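Periplasmic oligopeptide-binding protein (Burkholderia pseudomallei, PDB 3ZS6) binds oligopeptides, with a peptide bound in this crystal, and probably hands them to an ABC transporter for uptake from the periplasm. Local coordinates at residues D62-L68 and Y132-T138; R69-S75 and D198-N202; W89-D94 and P121-I126; Y101-F107 and W406-Y410. One frame throughout, in Å; residues are numbered along the deposited sequence.

Contact 1 (D62-L68 and Y132-T138)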
# COMPACT_ATOMS: atom_id res chain seq x y z
N ASP A 62 -13.97 18.65 12.88
CA ASP A 62 -12.53 18.67 12.62
C ASP A 62 -11.69 18.21 13.81
O ASP A 62 -10.48 18.46 13.84
CB ASP A 62 -12.09 20.08 12.22
CG ASP A 62 -12.08 21.02 13.40
OD1 ASP A 62 -12.72 20.70 14.42
OD2 ASP A 62 -11.41 22.08 13.32
N THR A 63 -12.31 17.54 14.77
CA THR A 63 -11.63 17.23 16.03
C THR A 63 -11.88 15.81 16.53
O THR A 63 -13.03 15.39 16.69
CB THR A 63 -12.06 18.21 17.13
OG1 THR A 63 -11.78 19.55 16.72
CG2 THR A 63 -11.31 17.91 18.43
N TRP A 64 -10.79 15.07 16.77
CA TRP A 64 -10.85 13.74 17.37
C TRP A 64 -10.11 13.70 18.71
O TRP A 64 -9.05 14.31 18.86
CB TRP A 64 -10.24 12.69 16.43
CG TRP A 64 -11.06 12.39 15.20
CD1 TRP A 64 -11.04 13.07 14.01
CD2 TRP A 64 -12.01 11.33 15.05
NE1 TRP A 64 -11.93 12.50 13.13
CE2 TRP A 64 -12.54 11.43 13.74
CE3 TRP A 64 -12.48 10.32 15.89
CZ2 TRP A 64 -13.50 10.55 13.25
CZ3 TRP A 64 -13.43 9.44 15.41
CH2 TRP A 64 -13.93 9.56 14.10
N ILE A 65 -10.66 12.97 19.67
CA ILE A 65 -10.00 12.76 20.95
C ILE A 65 -9.67 11.28 21.11
O ILE A 65 -10.53 10.43 20.91
CB ILE A 65 -10.91 13.20 22.13
CG1 ILE A 65 -11.21 14.69 22.06
CG2 ILE A 65 -10.26 12.86 23.47
CD1 ILE A 65 -10.02 15.56 22.40
N PHE A 66 -8.42 10.98 21.45
CA PHE A 66 -8.00 9.61 21.72
C PHE A 66 -7.59 9.48 23.19
O PHE A 66 -6.74 10.23 23.68
CB PHE A 66 -6.81 9.20 20.82
CG PHE A 66 -7.16 9.11 19.35
CD1 PHE A 66 -7.12 10.24 18.55
CD2 PHE A 66 -7.53 7.90 18.78
CE1 PHE A 66 -7.43 10.16 17.20
CE2 PHE A 66 -7.85 7.82 17.43
CZ PHE A 66 -7.80 8.95 16.64
N LYS A 67 -8.21 8.54 23.88
CA LYS A 67 -7.86 8.28 25.27
C LYS A 67 -6.93 7.08 25.32
O LYS A 67 -7.32 5.97 24.93
CB LYS A 67 -9.11 8.02 26.12
CG LYS A 67 -9.88 9.27 26.49
CD LYS A 67 -9.04 10.23 27.33
CE LYS A 67 -8.74 9.68 28.72
NZ LYS A 67 -7.79 8.52 28.69
N LEU A 68 -5.71 7.31 25.76
CA LEU A 68 -4.71 6.24 25.79
C LEU A 68 -4.85 5.38 27.05
O LEU A 68 -5.23 5.88 28.12
CB LEU A 68 -3.30 6.82 25.70
CG LEU A 68 -3.02 7.86 24.62
CD1 LEU A 68 -1.53 8.15 24.57
CD2 LEU A 68 -3.54 7.41 23.25
N TYR A 132 -2.13 10.99 28.71
CA TYR A 132 -2.98 9.89 28.24
C TYR A 132 -4.15 10.37 27.41
O TYR A 132 -5.12 9.64 27.20
CB TYR A 132 -3.48 9.06 29.43
CG TYR A 132 -2.36 8.50 30.27
CD1 TYR A 132 -1.44 7.60 29.74
CD2 TYR A 132 -2.22 8.87 31.61
CE1 TYR A 132 -0.42 7.09 30.51
CE2 TYR A 132 -1.20 8.36 32.39
CZ TYR A 132 -0.30 7.47 31.83
OH TYR A 132 0.72 6.96 32.61
N THR A 133 -4.07 11.61 26.94
CA THR A 133 -5.15 12.19 26.16
C THR A 133 -4.59 12.92 24.95
O THR A 133 -3.82 13.88 25.09
CB THR A 133 -5.98 13.19 27.00
OG1 THR A 133 -6.37 12.58 28.24
CG2 THR A 133 -7.22 13.61 26.23
N ILE A 134 -4.96 12.47 23.75
CA ILE A 134 -4.51 13.10 22.52
C ILE A 134 -5.64 13.82 21.78
O ILE A 134 -6.73 13.28 21.62
CB ILE A 134 -3.88 12.08 21.56
CG1 ILE A 134 -2.53 11.61 22.11
CG2 ILE A 134 -3.73 12.68 20.16
CD1 ILE A 134 -1.93 10.46 21.35
N GLU A 135 -5.36 15.04 21.35
CA GLU A 135 -6.29 15.78 20.51
C GLU A 135 -5.71 15.95 19.11
O GLU A 135 -4.60 16.45 18.94
CB GLU A 135 -6.59 17.15 21.12
CG GLU A 135 -7.50 18.01 20.26
CD GLU A 135 -7.55 19.45 20.72
OE1 GLU A 135 -6.59 20.20 20.44
OE2 GLU A 135 -8.54 19.83 21.38
N VAL A 136 -6.47 15.53 18.10
CA VAL A 136 -6.07 15.75 16.71
C VAL A 136 -7.06 16.65 15.98
O VAL A 136 -8.26 16.36 15.92
CB VAL A 136 -5.91 14.42 15.93
CG1 VAL A 136 -5.51 14.69 14.48
CG2 VAL A 136 -4.89 13.53 16.61
N LYS A 137 -6.56 17.76 15.45
CA LYS A 137 -7.34 18.65 14.60
C LYS A 137 -7.04 18.32 13.15
O LYS A 137 -5.87 18.21 12.78
CB LYS A 137 -6.98 20.11 14.88
CG LYS A 137 -7.27 20.58 16.30
CD LYS A 137 -8.67 21.15 16.41
CE LYS A 137 -8.91 21.72 17.80
NZ LYS A 137 -10.28 22.29 17.93
N THR A 138 -8.07 18.17 12.33
CA THR A 138 -7.89 17.90 10.90
C THR A 138 -8.28 19.11 10.07
O THR A 138 -9.09 19.93 10.51
CB THR A 138 -8.74 16.69 10.44
OG1 THR A 138 -10.12 16.93 10.77
CG2 THR A 138 -8.27 15.41 11.12
O HOH W 1 -12.11 14.98 11.58
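Strands 63-68 and 133-137 are neighbours in a five-stranded antiparallel sheet. W64-V136 and F66-I134 are hydrogen-bonded pairs. T63-K137, I65-E135 and K67-T133 are non-hydrogen-bonded pairs. The backbone bonds are nearly straight, such as F66 N to I134 O at 2.9 Å. L68 N bonds to Y132 O at 2.8 Å. W64, F66, I134 and V136 point to one face of the sheet; W64 and F66 are both m with chi2 of 86°. F66 CE1 lies 4.3 Å from V136 CG2. L68, m at chi1 and t at chi2, brings CD2 to 3.9 Å from I134 CD1. F85 and W89 of helix 82-93 touch I134 and V136 on this face, and W64 stacks on H58. The other face is more polar. K67 is m from chi1 to chi3, which folds it back so that NZ donates to Y132 O at 3.3 Å. K137 NZ bonds weakly to T63 OG1 at 3.3 Å, and T63 OG1 donates to D62 OD1 at 2.7 Å. E135 forms a salt bridge with R127. At the end of the strands, T138 OG1 bonds to V140 O. There a water accepts weakly from W64 NE1 (2.9 Å) and donates to T138 OG1 (2.9 Å).

Contact 2 (R69-S75 and D198-N202); sequences RRDAKWS and DKYWN
Neither segment forms a regular helix or strand. In 69-75, R69 is extended (phi/psi -70/159°). R70 (-93/-7°) and D71 (-115/20°) turn the chain. A72, K73 and W74 are extended, with psi of 132°, 150° and 167°, and S75 is helical (-70/-15°). In 198-202, D198 and K199 lie near helical values, Y200 is extended (-60/132°) and W201 is helical (-55/-34°). The segments run in opposite senses: A72 CA is 5.3 Å from W201 CA, and S75 CA is 6.1 Å from K199 CA. Water 2 accepts from K73 N (2.9 Å) and W201 N (3.0 Å), linking the backbones.

W201 (chi1 70°, chi2 -90°) points toward the first segment. R69 takes p, t, p with chi4 of -98°, which lays its guanidinium flat on the indole, planes at 5°. This is a cation-pi stack: R69 CZ is 3.4 Å from the centroid of the W201 six-membered ring. R69 CD makes a CH-pi contact over the five-membered ring at 3.4 Å. W201 CB is 3.5 Å from D71 O. K199 (m, -123°, t, p; chi2 between wells) donates from NZ to S75 O at 3.1 Å.

R69 NH2 bonds to G51 O, and W201 NE1 bonds to E37. The loop between strand 63-68 and helix 82-93 thus meets the loop between strands 191-196 and 210-215, and R69 and A72 rest on strand 48-60.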
# COMPACT_ATOMS: atom_id res chain seq x y z
N ARG A 69 -4.56 4.09 26.92
CA ARG A 69 -4.48 3.24 28.09
C ARG A 69 -3.22 3.65 28.85
O ARG A 69 -2.31 4.27 28.28
CB ARG A 69 -4.42 1.76 27.70
CG ARG A 69 -3.13 1.35 27.02
CD ARG A 69 -3.22 -0.06 26.45
NE ARG A 69 -4.16 -0.14 25.33
CZ ARG A 69 -5.42 -0.54 25.43
NH1 ARG A 69 -5.93 -0.92 26.60
NH2 ARG A 69 -6.18 -0.55 24.34
N ARG A 70 -3.17 3.33 30.13
CA ARG A 70 -2.10 3.80 30.99
C ARG A 70 -0.94 2.81 31.07
O ARG A 70 0.10 3.12 31.65
CB ARG A 70 -2.64 4.09 32.40
CG ARG A 70 -3.79 5.10 32.41
CD ARG A 70 -4.47 5.17 33.78
NE ARG A 70 -4.16 6.42 34.48
CZ ARG A 70 -3.19 6.55 35.38
NH1 ARG A 70 -2.42 5.51 35.69
NH2 ARG A 70 -2.99 7.71 35.98
N ASP A 71 -1.11 1.63 30.51
CA ASP A 71 -0.09 0.60 30.69
C ASP A 71 0.63 0.20 29.40
O ASP A 71 1.24 -0.87 29.34
CB ASP A 71 -0.67 -0.62 31.42
CG ASP A 71 -1.78 -1.29 30.64
OD1 ASP A 71 -2.29 -0.67 29.68
OD2 ASP A 71 -2.13 -2.44 30.97
N ALA A 72 0.58 1.05 28.39
CA ALA A 72 1.35 0.81 27.17
C ALA A 72 2.83 1.07 27.42
O ALA A 72 3.21 2.10 27.98
CB ALA A 72 0.83 1.67 26.03
N LYS A 73 3.68 0.14 27.01
CA LYS A 73 5.11 0.27 27.26
C LYS A 73 5.97 0.06 26.02
O LYS A 73 5.60 -0.68 25.10
CB LYS A 73 5.54 -0.71 28.35
CG LYS A 73 4.99 -0.39 29.74
CD LYS A 73 5.38 -1.47 30.74
CE LYS A 73 4.95 -1.08 32.15
NZ LYS A 73 3.50 -0.75 32.22
N TRP A 74 7.11 0.74 26.00
CA TRP A 74 8.17 0.49 25.03
C TRP A 74 8.89 -0.80 25.41
O TRP A 74 8.71 -1.33 26.51
CB TRP A 74 9.16 1.65 25.04
CG TRP A 74 8.60 2.92 24.48
CD1 TRP A 74 8.21 4.03 25.17
CD2 TRP A 74 8.35 3.21 23.09
NE1 TRP A 74 7.74 4.99 24.31
CE2 TRP A 74 7.82 4.51 23.03
CE3 TRP A 74 8.53 2.49 21.91
CZ2 TRP A 74 7.46 5.11 21.81
CZ3 TRP A 74 8.18 3.08 20.71
CH2 TRP A 74 7.65 4.39 20.67
N SER A 75 9.70 -1.31 24.49
CA SER A 75 10.41 -2.56 24.71
C SER A 75 11.51 -2.45 25.76
O SER A 75 12.01 -3.46 26.25
CB SER A 75 11.01 -3.08 23.40
OG SER A 75 11.85 -2.10 22.81
N ASP A 198 7.19 -9.44 26.31
CA ASP A 198 6.55 -9.54 27.62
C ASP A 198 6.20 -8.16 28.18
O ASP A 198 5.56 -8.04 29.23
CB ASP A 198 7.42 -10.32 28.61
CG ASP A 198 8.87 -9.86 28.62
OD1 ASP A 198 9.33 -9.29 27.61
OD2 ASP A 198 9.55 -10.07 29.65
N LYS A 199 6.61 -7.11 27.47
CA LYS A 199 6.29 -5.74 27.88
C LYS A 199 4.99 -5.22 27.25
O LYS A 199 4.42 -4.26 27.75
CB LYS A 199 7.45 -4.80 27.56
CG LYS A 199 8.80 -5.28 28.10
CD LYS A 199 9.43 -4.24 29.02
CE LYS A 199 10.63 -4.81 29.78
NZ LYS A 199 11.82 -5.01 28.91
N TYR A 200 4.53 -5.85 26.17
CA TYR A 200 3.30 -5.43 25.49
C TYR A 200 2.09 -5.50 26.41
O TYR A 200 1.87 -6.52 27.09
CB TYR A 200 3.05 -6.31 24.25
CG TYR A 200 1.87 -5.88 23.40
CD1 TYR A 200 1.81 -4.61 22.82
CD2 TYR A 200 0.83 -6.76 23.14
CE1 TYR A 200 0.74 -4.23 22.04
CE2 TYR A 200 -0.24 -6.39 22.35
CZ TYR A 200 -0.29 -5.13 21.80
OH TYR A 200 -1.38 -4.78 21.03
N TRP A 201 1.29 -4.44 26.44
CA TRP A 201 0.16 -4.35 27.38
C TRP A 201 -0.79 -5.54 27.25
O TRP A 201 -1.36 -6.00 28.24
CB TRP A 201 -0.60 -3.02 27.21
CG TRP A 201 -1.37 -2.93 25.94
CD1 TRP A 201 -0.92 -2.44 24.74
CD2 TRP A 201 -2.72 -3.34 25.72
NE1 TRP A 201 -1.92 -2.52 23.79
CE2 TRP A 201 -3.03 -3.07 24.37
CE3 TRP A 201 -3.70 -3.92 26.54
CZ2 TRP A 201 -4.28 -3.36 23.82
CZ3 TRP A 201 -4.94 -4.21 25.99
CH2 TRP A 201 -5.22 -3.93 24.64
N ASN A 202 -0.95 -6.07 26.04
CA ASN A 202 -1.87 -7.18 25.84
C ASN A 202 -1.17 -8.53 25.66
O ASN A 202 -1.70 -9.44 25.03
CB ASN A 202 -2.82 -6.90 24.66
CG ASN A 202 -4.15 -7.62 24.81
OD1 ASN A 202 -4.55 -7.97 25.93
ND2 ASN A 202 -4.85 -7.83 23.70
O HOH W 2 2.67 -2.00 25.30

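Contact 3 (W89-D94 and P121-I126). With GOL (glycerol), chain F.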
# COMPACT_ATOMS: atom_id res chain seq x y z
N TRP A 89 4.52 12.19 14.89
CA TRP A 89 3.79 12.83 13.80
C TRP A 89 4.47 14.12 13.32
O TRP A 89 4.52 14.38 12.12
CB TRP A 89 2.33 13.08 14.19
CG TRP A 89 1.53 11.81 14.36
CD1 TRP A 89 2.03 10.55 14.54
CD2 TRP A 89 0.11 11.68 14.35
NE1 TRP A 89 1.00 9.64 14.65
CE2 TRP A 89 -0.19 10.31 14.54
CE3 TRP A 89 -0.95 12.59 14.19
CZ2 TRP A 89 -1.51 9.83 14.59
CZ3 TRP A 89 -2.26 12.10 14.25
CH2 TRP A 89 -2.52 10.74 14.44
N GLN A 90 4.98 14.92 14.26
CA GLN A 90 5.74 16.11 13.90
C GLN A 90 6.97 15.71 13.07
O GLN A 90 7.30 16.34 12.06
CB GLN A 90 6.18 16.89 15.15
CG GLN A 90 5.06 17.68 15.86
CD GLN A 90 5.55 18.39 17.11
OE1 GLN A 90 6.73 18.31 17.46
NE2 GLN A 90 4.65 19.09 17.80
N ARG A 91 7.62 14.63 13.49
CA ARG A 91 8.80 14.10 12.80
C ARG A 91 8.45 13.66 11.37
O ARG A 91 9.17 13.96 10.42
CB ARG A 91 9.38 12.94 13.61
CG ARG A 91 10.54 12.20 12.95
CD ARG A 91 11.08 11.15 13.91
NE ARG A 91 12.23 10.45 13.37
CZ ARG A 91 12.19 9.23 12.85
NH1 ARG A 91 11.04 8.56 12.79
NH2 ARG A 91 13.31 8.68 12.39
N LEU A 92 7.34 12.95 11.24
CA LEU A 92 6.84 12.52 9.94
C LEU A 92 6.57 13.70 9.01
O LEU A 92 6.91 13.67 7.82
CB LEU A 92 5.57 11.69 10.12
CG LEU A 92 4.94 11.11 8.84
CD1 LEU A 92 5.91 10.18 8.13
CD2 LEU A 92 3.64 10.39 9.15
N ALA A 93 5.96 14.74 9.56
CA ALA A 93 5.59 15.93 8.79
C ALA A 93 6.80 16.77 8.39
O ALA A 93 6.82 17.37 7.31
CB ALA A 93 4.59 16.78 9.58
N ASP A 94 7.81 16.81 9.25
CA ASP A 94 9.02 17.60 9.01
C ASP A 94 9.74 17.21 7.71
O ASP A 94 10.22 16.09 7.59
CB ASP A 94 9.96 17.41 10.20
CG ASP A 94 11.16 18.33 10.16
OD1 ASP A 94 11.40 18.97 9.12
OD2 ASP A 94 11.86 18.39 11.19
N PRO A 121 7.32 22.31 12.34
CA PRO A 121 6.63 21.07 12.72
C PRO A 121 5.81 21.22 14.02
O PRO A 121 4.79 20.55 14.18
CB PRO A 121 7.78 20.08 12.92
CG PRO A 121 8.87 20.59 12.01
CD PRO A 121 8.76 22.10 12.11
N GLY A 122 6.25 22.09 14.92
CA GLY A 122 5.52 22.31 16.16
C GLY A 122 4.09 22.79 15.96
O GLY A 122 3.26 22.70 16.87
N ASP A 123 3.79 23.31 14.76
CA ASP A 123 2.45 23.82 14.46
C ASP A 123 1.43 22.72 14.11
O ASP A 123 0.24 23.01 13.96
CB ASP A 123 2.50 24.84 13.31
CG ASP A 123 3.10 26.17 13.74
OD1 ASP A 123 3.25 26.41 14.96
OD2 ASP A 123 3.41 26.99 12.85
N LEU A 124 1.89 21.48 13.97
CA LEU A 124 1.01 20.38 13.59
C LEU A 124 -0.17 20.22 14.56
O LEU A 124 0.00 20.28 15.78
CB LEU A 124 1.80 19.07 13.50
CG LEU A 124 1.10 17.84 12.92
CD1 LEU A 124 0.65 18.09 11.48
CD2 LEU A 124 2.04 16.63 12.98
N GLY A 125 -1.35 19.98 14.01
CA GLY A 125 -2.55 19.85 14.82
C GLY A 125 -2.71 18.56 15.61
O GLY A 125 -3.79 17.97 15.63
N ILE A 126 -1.64 18.11 16.27
CA ILE A 126 -1.77 17.06 17.26
C ILE A 126 -1.25 17.55 18.61
O ILE A 126 -0.15 18.10 18.69
CB ILE A 126 -1.06 15.74 16.87
CG1 ILE A 126 -1.30 14.68 17.95
CG2 ILE A 126 0.42 15.97 16.66
CD1 ILE A 126 -0.82 13.28 17.57
C1 GOL F . 2.60 22.45 19.84
O1 GOL F . 3.73 21.62 19.73
C2 GOL F . 1.33 21.69 19.47
O2 GOL F . 1.16 20.59 20.35
C3 GOL F . 0.12 22.62 19.54
O3 GOL F . -0.43 22.80 18.25
O HOH W 3 2.12 19.47 17.23
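Segment 121-126 leads from helix 111-115 into edge strand 126-128 and packs on the end of helix 82-93. P121 opens the 3-10 segment 121-123. Its CG is 3.7 Å from D94 CG, and its O is 3.3 Å from Q90 CG. G122 follows, with CA 3.7 Å from Q90 NE2. D123 turns away. L124 then points at the helix: its CD2 sits 3.5 Å from W89 O and 4.3 Å from A93 CB. Past G125, I126 places CD1 over the face of the W89 indole, 3.8 Å from the centroid of the six-membered ring, as a CH-pi contact. W89 and I126 both touch V136 of strand 133-137. At the polar edge, Q90 NE2 donates to water 3 at 2.6 Å. That water lies 2.7 Å from L124 O and 3.0 Å from I126 O. A glycerol, probably from the crystallisation liquor, is held weakly, its O1 3.3 Å from Q90 NE2. The direct contact is therefore mainly apolar, and water carries the polar link between helix and loop.

Contact 4 (Y101-F107 and W406-Y410); sequences YTILVEF and WFADY
Y101, Y410 and D409 have the most surface covered in this contact. Residues 102-107 have helical phi/psi without regular helical bonding, and Y101 precedes them at -124/43°. Residues 406-407 end strand 401-407. A408 is extended (-56/138°), D409 turns (-88/-14°) and Y410 is extended (-169/162°). The backbones stay apart: the nearest CA pair, L104 and D409, is 8.9 Å apart, so side chains bridge the gap.

Y101 has chi1 of -135°, between wells, and chi2 of 85°. Its end reaches the second segment, and OH donates to D409 OD2 in a very short bond of 2.5 Å. Y101 OH also lies 3.2 Å from CH2 of W406, which is t (chi2 -102°).

D409 is m at chi1 (-72°), with chi2 of -26°, and points toward the first segment. Its OD2 is 4.2 Å from L104 CD2.

Y410 is p (48°), with chi2 of 88°. L104 (m, t) brings CD2 to the edge of its ring, 4.3 Å from Y410 CE2. F107 is m (chi2 9°), its CZ 3.5 Å from Y410 OH. I103 CD1 touches W406 CH2 at 3.8 Å, near the plane of the indole. L148 of helix 145-148 touches L104, F107 and Y410.

D409 OD1 bonds to the backbone of the bound peptide, Y101 OH does so weakly, and W406 packs on that backbone. The contact thus forms part of the peptide-binding cleft of a periplasmic binding protein.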
# COMPACT_ATOMS: atom_id res chain seq x y z
N TYR A 101 6.21 9.20 2.94
CA TYR A 101 4.82 8.88 3.28
C TYR A 101 4.12 9.94 4.10
O TYR A 101 3.41 9.63 5.05
CB TYR A 101 4.73 7.52 3.99
CG TYR A 101 3.60 6.64 3.47
CD1 TYR A 101 3.80 5.84 2.35
CD2 TYR A 101 2.35 6.63 4.07
CE1 TYR A 101 2.79 5.04 1.85
CE2 TYR A 101 1.32 5.82 3.58
CZ TYR A 101 1.56 5.02 2.47
OH TYR A 101 0.58 4.22 1.95
N THR A 102 4.31 11.20 3.73
CA THR A 102 3.64 12.30 4.43
C THR A 102 2.12 12.32 4.18
O THR A 102 1.39 13.04 4.85
CB THR A 102 4.24 13.67 4.05
OG1 THR A 102 4.21 13.82 2.63
CG2 THR A 102 5.69 13.78 4.54
N ILE A 103 1.66 11.53 3.22
CA ILE A 103 0.24 11.54 2.86
C ILE A 103 -0.69 11.27 4.04
O ILE A 103 -1.76 11.87 4.14
CB ILE A 103 -0.08 10.56 1.70
CG1 ILE A 103 0.37 9.14 2.07
CG2 ILE A 103 0.58 11.04 0.40
CD1 ILE A 103 -0.03 8.08 1.05
N LEU A 104 -0.30 10.37 4.94
CA LEU A 104 -1.17 10.01 6.06
C LEU A 104 -1.34 11.12 7.09
O LEU A 104 -2.40 11.26 7.69
CB LEU A 104 -0.68 8.72 6.76
CG LEU A 104 -0.98 7.42 6.01
CD1 LEU A 104 -0.59 6.20 6.84
CD2 LEU A 104 -2.44 7.36 5.62
N VAL A 105 -0.29 11.92 7.29
CA VAL A 105 -0.38 13.01 8.26
C VAL A 105 -0.95 14.26 7.60
O VAL A 105 -1.26 15.25 8.26
CB VAL A 105 1.00 13.30 8.89
CG1 VAL A 105 1.86 14.11 7.93
CG2 VAL A 105 0.83 14.03 10.22
N GLU A 106 -1.12 14.20 6.29
CA GLU A 106 -1.56 15.36 5.53
C GLU A 106 -2.96 15.84 5.93
O GLU A 106 -3.28 17.02 5.75
CB GLU A 106 -1.52 15.05 4.03
CG GLU A 106 -1.04 16.19 3.16
CD GLU A 106 -0.84 15.77 1.72
OE1 GLU A 106 0.11 15.00 1.45
OE2 GLU A 106 -1.63 16.19 0.85
N PHE A 107 -3.78 14.95 6.48
CA PHE A 107 -5.13 15.34 6.90
C PHE A 107 -5.08 16.20 8.17
O PHE A 107 -6.04 16.91 8.49
CB PHE A 107 -6.02 14.12 7.15
CG PHE A 107 -6.32 13.31 5.93
CD1 PHE A 107 -5.67 13.56 4.73
CD2 PHE A 107 -7.26 12.29 5.97
CE1 PHE A 107 -5.95 12.81 3.60
CE2 PHE A 107 -7.54 11.53 4.85
CZ PHE A 107 -6.89 11.79 3.66
N TRP A 406 -1.09 -0.39 -5.83
CA TRP A 406 -1.41 0.30 -4.58
C TRP A 406 -2.46 -0.48 -3.80
O TRP A 406 -3.49 -0.87 -4.36
CB TRP A 406 -1.93 1.71 -4.91
CG TRP A 406 -2.21 2.59 -3.72
CD1 TRP A 406 -3.44 2.87 -3.18
CD2 TRP A 406 -1.26 3.33 -2.96
NE1 TRP A 406 -3.30 3.73 -2.12
CE2 TRP A 406 -1.97 4.04 -1.96
CE3 TRP A 406 0.14 3.46 -3.01
CZ2 TRP A 406 -1.34 4.86 -1.03
CZ3 TRP A 406 0.77 4.28 -2.08
CH2 TRP A 406 0.03 4.97 -1.10
N PHE A 407 -2.17 -0.72 -2.52
CA PHE A 407 -3.12 -1.30 -1.57
C PHE A 407 -3.75 -0.17 -0.77
O PHE A 407 -3.04 0.71 -0.27
CB PHE A 407 -2.40 -2.23 -0.59
CG PHE A 407 -2.41 -3.68 -0.99
CD1 PHE A 407 -1.53 -4.15 -1.94
CD2 PHE A 407 -3.32 -4.56 -0.42
CE1 PHE A 407 -1.54 -5.48 -2.32
CE2 PHE A 407 -3.34 -5.90 -0.79
CZ PHE A 407 -2.45 -6.36 -1.74
N ALA A 408 -5.07 -0.18 -0.65
CA ALA A 408 -5.75 0.84 0.14
C ALA A 408 -5.18 0.88 1.56
O ALA A 408 -4.94 -0.18 2.15
CB ALA A 408 -7.24 0.55 0.18
N ASP A 409 -4.98 2.08 2.11
CA ASP A 409 -4.52 2.23 3.49
C ASP A 409 -5.71 2.27 4.45
O ASP A 409 -5.55 2.15 5.67
CB ASP A 409 -3.70 3.53 3.67
CG ASP A 409 -2.33 3.46 3.01
OD1 ASP A 409 -1.78 2.34 2.86
OD2 ASP A 409 -1.79 4.52 2.64
N TYR A 410 -6.89 2.45 3.87
CA TYR A 410 -8.14 2.53 4.61
C TYR A 410 -9.25 2.46 3.58
O TYR A 410 -9.01 2.67 2.39
CB TYR A 410 -8.24 3.84 5.40
CG TYR A 410 -7.90 5.08 4.60
CD1 TYR A 410 -8.88 5.76 3.87
CD2 TYR A 410 -6.60 5.58 4.57
CE1 TYR A 410 -8.56 6.90 3.13
CE2 TYR A 410 -6.27 6.71 3.83
CZ TYR A 410 -7.26 7.37 3.12
OH TYR A 410 -6.94 8.50 2.39

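How the contacts relate
Along the chain the first segments come in the order of contacts 1, 2, 3 and 4. The second segments follow as 121-126, 132-138, 198-202 and 406-410. Contacts 1 and 3 have centres about 14 Å apart and share a core: helix 82-93 packs on the five-stranded sheet, and K137 N probably bonds to G125 O. Contact 2 continues directly from strand 63-68, and Y132 packs on R69 and R70. Contact 4 touches contact 3 through L92 and L124, and contact 1 through T138 and F107. It lies about 26 Å from contact 2, centre to centre. The four thus lead from a peripheral loop, through sheet and helix, to the peptide site near the chain's centre.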